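Local coordinates for anthranilate-CoA ligase (Stigmatella aurantiaca, PDB 4WV3), which belongs to the ANL superfamily of AMP-binding enzymes, which pair a large N-terminal part with a smaller C-terminal domain, at residues Ala162-Tyr174 and Pro182-Leu194. Residues are numbered along the deposited sequence; the frame is centred on the assembly and turned at random.
Sequences AQSHREDICSLNY and PKGIPHAHKDYPL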
loop_
_atom_site.group_PDB
_atom_site.type_symbol
_atom_site.label_atom_id
_atom_site.label_comp_id
_atom_site.label_asym_id
_atom_site.label_seq_id
_atom_site.Cartn_x
_atom_site.Cartn_y
_atom_site.Cartn_z
ATOM N N ALA A 162 18.708 12.091 -16.715
ATOM C CA ALA A 162 19.910 12.323 -15.924
ATOM C C ALA A 162 20.774 11.069 -15.853
ATOM O O ALA A 162 20.262 9.949 -15.841
ATOM C CB ALA A 162 19.541 12.797 -14.528
ATOM N N GLN A 163 22.088 11.265 -15.806
ATOM C CA GLN A 163 23.029 10.152 -15.731
ATOM C C GLN A 163 23.039 9.556 -14.328
ATOM O O GLN A 163 24.045 9.617 -13.622
ATOM C CB GLN A 163 24.434 10.617 -16.114
ATOM C CG GLN A 163 24.506 11.336 -17.451
ATOM C CD GLN A 163 25.883 11.909 -17.730
ATOM O OE1 GLN A 163 26.878 11.479 -17.145
ATOM N NE2 GLN A 163 25.946 12.889 -18.625
ATOM N N SER A 164 21.911 8.978 -13.931
ATOM C CA SER A 164 21.760 8.439 -12.588
ATOM C C SER A 164 22.274 7.009 -12.487
ATOM O O SER A 164 22.025 6.182 -13.367
ATOM C CB SER A 164 20.293 8.494 -12.153
ATOM O OG SER A 164 19.478 7.710 -13.008
ATOM N N HIS A 165 22.999 6.728 -11.410
ATOM C CA HIS A 165 23.403 5.367 -11.097
ATOM C C HIS A 165 22.131 4.597 -10.775
ATOM O O HIS A 165 21.163 5.179 -10.284
ATOM C CB HIS A 165 24.342 5.368 -9.891
ATOM C CG HIS A 165 25.116 4.097 -9.719
ATOM N ND1 HIS A 165 24.555 2.944 -9.216
ATOM C CD2 HIS A 165 26.415 3.807 -9.967
ATOM C CE1 HIS A 165 25.473 1.993 -9.171
ATOM N NE2 HIS A 165 26.609 2.491 -9.621
ATOM N N ARG A 166 22.119 3.297 -11.050
ATOM C CA ARG A 166 20.927 2.500 -10.780
ATOM C C ARG A 166 20.659 2.386 -9.280
ATOM O O ARG A 166 19.564 2.011 -8.863
ATOM C CB ARG A 166 21.026 1.113 -11.422
ATOM C CG ARG A 166 22.078 0.200 -10.818
ATOM C CD ARG A 166 21.906 -1.223 -11.331
ATOM N NE ARG A 166 22.880 -2.146 -10.757
ATOM C CZ ARG A 166 23.838 -2.751 -11.452
ATOM N NH1 ARG A 166 23.950 -2.540 -12.757
ATOM N NH2 ARG A 166 24.679 -3.577 -10.844
ATOM N N GLU A 167 21.660 2.725 -8.475
ATOM C CA GLU A 167 21.531 2.672 -7.024
ATOM C C GLU A 167 21.217 4.040 -6.422
ATOM O O GLU A 167 21.024 4.161 -5.212
ATOM C CB GLU A 167 22.800 2.096 -6.399
ATOM C CG GLU A 167 23.146 0.705 -6.900
ATOM C CD GLU A 167 24.409 0.155 -6.270
ATOM O OE1 GLU A 167 24.882 0.740 -5.272
ATOM O OE2 GLU A 167 24.927 -0.863 -6.775
ATOM N N ASP A 168 21.165 5.067 -7.266
ATOM C CA ASP A 168 20.807 6.407 -6.812
ATOM C C ASP A 168 19.335 6.476 -6.426
ATOM O O ASP A 168 18.493 5.835 -7.052
ATOM C CB ASP A 168 21.109 7.450 -7.890
ATOM C CG ASP A 168 22.573 7.838 -7.935
ATOM O OD1 ASP A 168 23.236 7.799 -6.875
ATOM O OD2 ASP A 168 23.060 8.192 -9.029
ATOM N N ILE A 169 19.033 7.261 -5.398
ATOM C CA ILE A 169 17.665 7.419 -4.919
ATOM C C ILE A 169 16.820 8.203 -5.920
ATOM O O ILE A 169 17.249 9.240 -6.426
ATOM C CB ILE A 169 17.632 8.141 -3.557
ATOM C CG1 ILE A 169 18.558 7.442 -2.558
ATOM C CG2 ILE A 169 16.210 8.214 -3.020
ATOM C CD1 ILE A 169 18.199 5.996 -2.301
ATOM N N CYS A 170 15.619 7.705 -6.204
ATOM C CA CYS A 170 14.710 8.390 -7.119
ATOM C C CYS A 170 13.360 8.697 -6.476
ATOM O O CYS A 170 12.562 9.455 -7.028
ATOM C CB CYS A 170 14.507 7.577 -8.401
ATOM S SG CYS A 170 13.612 6.024 -8.187
ATOM N N SER A 171 13.105 8.111 -5.310
ATOM C CA SER A 171 11.849 8.356 -4.608
ATOM C C SER A 171 11.983 8.251 -3.093
ATOM O O SER A 171 12.885 7.590 -2.578
ATOM C CB SER A 171 10.755 7.405 -5.104
ATOM O OG SER A 171 11.045 6.062 -4.760
ATOM N N LEU A 172 11.071 8.914 -2.388
ATOM C CA LEU A 172 11.046 8.891 -0.931
ATOM C C LEU A 172 9.607 8.781 -0.437
ATOM O O LEU A 172 8.810 9.706 -0.605
ATOM C CB LEU A 172 11.707 10.150 -0.369
ATOM C CG LEU A 172 11.703 10.314 1.152
ATOM C CD1 LEU A 172 12.396 9.138 1.819
ATOM C CD2 LEU A 172 12.367 11.624 1.548
ATOM N N ASN A 173 9.278 7.645 0.166
ATOM C CA ASN A 173 7.929 7.410 0.670
ATOM C C ASN A 173 7.862 7.422 2.190
ATOM O O ASN A 173 8.591 6.690 2.859
ATOM C CB ASN A 173 7.377 6.088 0.132
ATOM C CG ASN A 173 7.090 6.140 -1.352
ATOM O OD1 ASN A 173 5.987 6.491 -1.770
ATOM N ND2 ASN A 173 8.086 5.792 -2.159
ATOM N N TYR A 174 6.981 8.258 2.728
ATOM C CA TYR A 174 6.816 8.366 4.172
ATOM C C TYR A 174 5.731 7.431 4.691
ATOM O O TYR A 174 4.539 7.718 4.583
ATOM C CB TYR A 174 6.528 9.813 4.577
ATOM C CG TYR A 174 7.764 10.682 4.597
ATOM C CD1 TYR A 174 8.508 10.833 5.759
ATOM C CD2 TYR A 174 8.195 11.340 3.452
ATOM C CE1 TYR A 174 9.641 11.621 5.785
ATOM C CE2 TYR A 174 9.328 12.132 3.467
ATOM C CZ TYR A 174 10.048 12.269 4.637
ATOM O OH TYR A 174 11.176 13.054 4.662
ATOM N N PRO A 182 6.128 9.273 10.997
ATOM C CA PRO A 182 6.419 8.478 9.801
ATOM C C PRO A 182 7.915 8.387 9.507
ATOM O O PRO A 182 8.671 9.315 9.797
ATOM C CB PRO A 182 5.702 9.253 8.693
ATOM C CG PRO A 182 5.737 10.666 9.159
ATOM C CD PRO A 182 5.657 10.628 10.662
ATOM N N LYS A 183 8.331 7.258 8.942
ATOM C CA LYS A 183 9.719 7.061 8.552
ATOM C C LYS A 183 9.861 7.263 7.050
ATOM O O LYS A 183 9.052 6.760 6.272
ATOM C CB LYS A 183 10.186 5.656 8.929
ATOM C CG LYS A 183 9.999 5.307 10.397
ATOM C CD LYS A 183 10.204 3.818 10.640
ATOM C CE LYS A 183 9.296 2.985 9.745
ATOM N NZ LYS A 183 7.863 3.367 9.876
ATOM N N GLY A 184 10.888 8.002 6.649
ATOM C CA GLY A 184 11.171 8.201 5.240
ATOM C C GLY A 184 11.867 6.992 4.645
ATOM O O GLY A 184 12.902 6.553 5.145
ATOM N N ILE A 185 11.297 6.451 3.574
ATOM C CA ILE A 185 11.857 5.272 2.924
ATOM C C ILE A 185 12.288 5.578 1.492
ATOM O O ILE A 185 11.448 5.741 0.606
ATOM C CB ILE A 185 10.858 4.101 2.936
ATOM C CG1 ILE A 185 10.515 3.723 4.378
ATOM C CG2 ILE A 185 11.424 2.904 2.180
ATOM C CD1 ILE A 185 9.468 2.645 4.501
ATOM N N PRO A 186 13.606 5.676 1.270
ATOM C CA PRO A 186 14.173 5.955 -0.052
ATOM C C PRO A 186 14.386 4.687 -0.877
ATOM O O PRO A 186 14.876 3.683 -0.359
ATOM C CB PRO A 186 15.520 6.598 0.284
ATOM C CG PRO A 186 15.912 5.967 1.576
ATOM C CD PRO A 186 14.635 5.683 2.327
ATOM N N HIS A 187 14.012 4.740 -2.152
ATOM C CA HIS A 187 14.248 3.629 -3.068
ATOM C C HIS A 187 15.048 4.080 -4.284
ATOM O O HIS A 187 14.921 5.216 -4.741
ATOM C CB HIS A 187 12.930 2.986 -3.510
ATOM C CG HIS A 187 12.404 1.967 -2.549
ATOM N ND1 HIS A 187 12.971 0.719 -2.404
ATOM C CD2 HIS A 187 11.360 2.008 -1.687
ATOM C CE1 HIS A 187 12.302 0.036 -1.493
ATOM N NE2 HIS A 187 11.319 0.795 -1.042
ATOM N N ALA A 188 15.874 3.178 -4.801
ATOM C CA ALA A 188 16.724 3.484 -5.943
ATOM C C ALA A 188 16.002 3.213 -7.257
ATOM O O ALA A 188 14.945 2.580 -7.275
ATOM C CB ALA A 188 18.014 2.686 -5.869
ATOM N N HIS A 189 16.581 3.698 -8.352
ATOM C CA HIS A 189 16.023 3.488 -9.684
ATOM C C HIS A 189 15.853 2.005 -9.992
ATOM O O HIS A 189 14.874 1.604 -10.616
ATOM C CB HIS A 189 16.912 4.135 -10.750
ATOM C CG HIS A 189 16.955 5.631 -10.685
ATOM N ND1 HIS A 189 16.149 6.432 -11.465
ATOM C CD2 HIS A 189 17.711 6.470 -9.939
ATOM C CE1 HIS A 189 16.407 7.701 -11.201
ATOM N NE2 HIS A 189 17.350 7.751 -10.278
ATOM N N LYS A 190 16.809 1.197 -9.541
ATOM C CA LYS A 190 16.820 -0.234 -9.829
ATOM C C LYS A 190 15.612 -0.972 -9.258
ATOM O O LYS A 190 15.183 -1.985 -9.805
ATOM C CB LYS A 190 18.109 -0.879 -9.309
ATOM C CG LYS A 190 18.284 -0.804 -7.801
ATOM C CD LYS A 190 19.458 -1.652 -7.337
ATOM C CE LYS A 190 19.697 -1.494 -5.842
ATOM N NZ LYS A 190 18.501 -1.863 -5.035
ATOM N N ASP A 191 15.066 -0.458 -8.161
ATOM C CA ASP A 191 13.985 -1.134 -7.454
ATOM C C ASP A 191 12.703 -1.223 -8.275
ATOM O O ASP A 191 11.902 -2.140 -8.094
ATOM C CB ASP A 191 13.708 -0.435 -6.122
ATOM C CG ASP A 191 14.911 -0.442 -5.203
ATOM O OD1 ASP A 191 15.724 -1.385 -5.300
ATOM O OD2 ASP A 191 15.045 0.494 -4.387
ATOM N N TYR A 192 12.517 -0.274 -9.185
ATOM C CA TYR A 192 11.286 -0.205 -9.970
ATOM C C TYR A 192 11.141 -1.296 -11.043
ATOM O O TYR A 192 10.124 -1.989 -11.073
ATOM C CB TYR A 192 11.078 1.205 -10.542
ATOM C CG TYR A 192 10.666 2.211 -9.493
ATOM C CD1 TYR A 192 9.352 2.652 -9.409
ATOM C CD2 TYR A 192 11.583 2.703 -8.573
ATOM C CE1 TYR A 192 8.965 3.564 -8.449
ATOM C CE2 TYR A 192 11.205 3.614 -7.606
ATOM C CZ TYR A 192 9.894 4.041 -7.550
ATOM O OH TYR A 192 9.507 4.948 -6.592
ATOM N N PRO A 193 12.148 -1.465 -11.922
ATOM C CA PRO A 193 11.991 -2.569 -12.875
ATOM C C PRO A 193 12.158 -3.932 -12.206
ATOM O O PRO A 193 11.626 -4.926 -12.700
ATOM C CB PRO A 193 13.123 -2.326 -13.877
ATOM C CG PRO A 193 14.150 -1.587 -13.105
ATOM C CD PRO A 193 13.383 -0.701 -12.171
ATOM N N LEU A 194 12.884 -3.969 -11.092
ATOM C CA LEU A 194 13.099 -5.212 -10.359
ATOM C C LEU A 194 11.809 -5.748 -9.744
ATOM O O LEU A 194 11.472 -6.917 -9.921
ATOM C CB LEU A 194 14.163 -5.027 -9.277
ATOM C CG LEU A 194 15.622 -5.114 -9.724
ATOM C CD1 LEU A 194 16.558 -4.779 -8.570
ATOM C CD2 LEU A 194 15.921 -6.495 -10.274
HETATM O O HOH W 1 18.260 10.221 -9.097
HETATM O O HOH W 2 10.402 5.125 -1.883
#
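His187 O is gripped by two successive amides, Cys170 N at 3.0 Å along an almost straight bond (172° at the hydrogen) and Ser171 N in a weak bond at 3.5 Å. This classic beta bulge shifts the register of two antiparallel strands, 169-174 and 183-188. The bulge turns Cys170 toward the opposing segment. Its CB lies over the centre of the His189 ring, 3.4 Å from the centroid, while Ser164 OG, which bonds to Tyr10 O, covers the opposite face nearer the rim. With chi1 at 68°, SG is swung across to the Tyr192 ring and meets it obliquely. Ser171 OG lies at the edge of that ring, near its plane, and shares a 2.6 Å hydrogen bond with Tyr192 OH; a water links the same OG to Ile185 O. Asp191 organises the exit from the second strand: OD2, in the plane of the His187 ring, accepts ND1 at 2.9 Å and, from the opposite face of the carboxylate, Ala188 N, while OD1 forms a salt bridge with Lys190. His187 NE2 reaches on to Thr320 O. The other face of the hairpin is largely apolar, though Tyr174 OH bonds to Asp105 OD2. Ile169 CG2 runs alongside Pro186 CB at 3.7 Å, Gly184 CA sits over the Tyr174 ring, and strand 86-89 packs against this side. The side chain of Ile185 lies about 5 Å from the bound 5'-O-[(S)-[(2-aminobenzoyl)oxy](hydroxy)phosphoryl]adenosine. The Ser/Thr/Gly-rich connection between these strands is probably the signature loop of ANL enzymes, which in relatives wraps phosphate; the bulged hairpin holds its two ends.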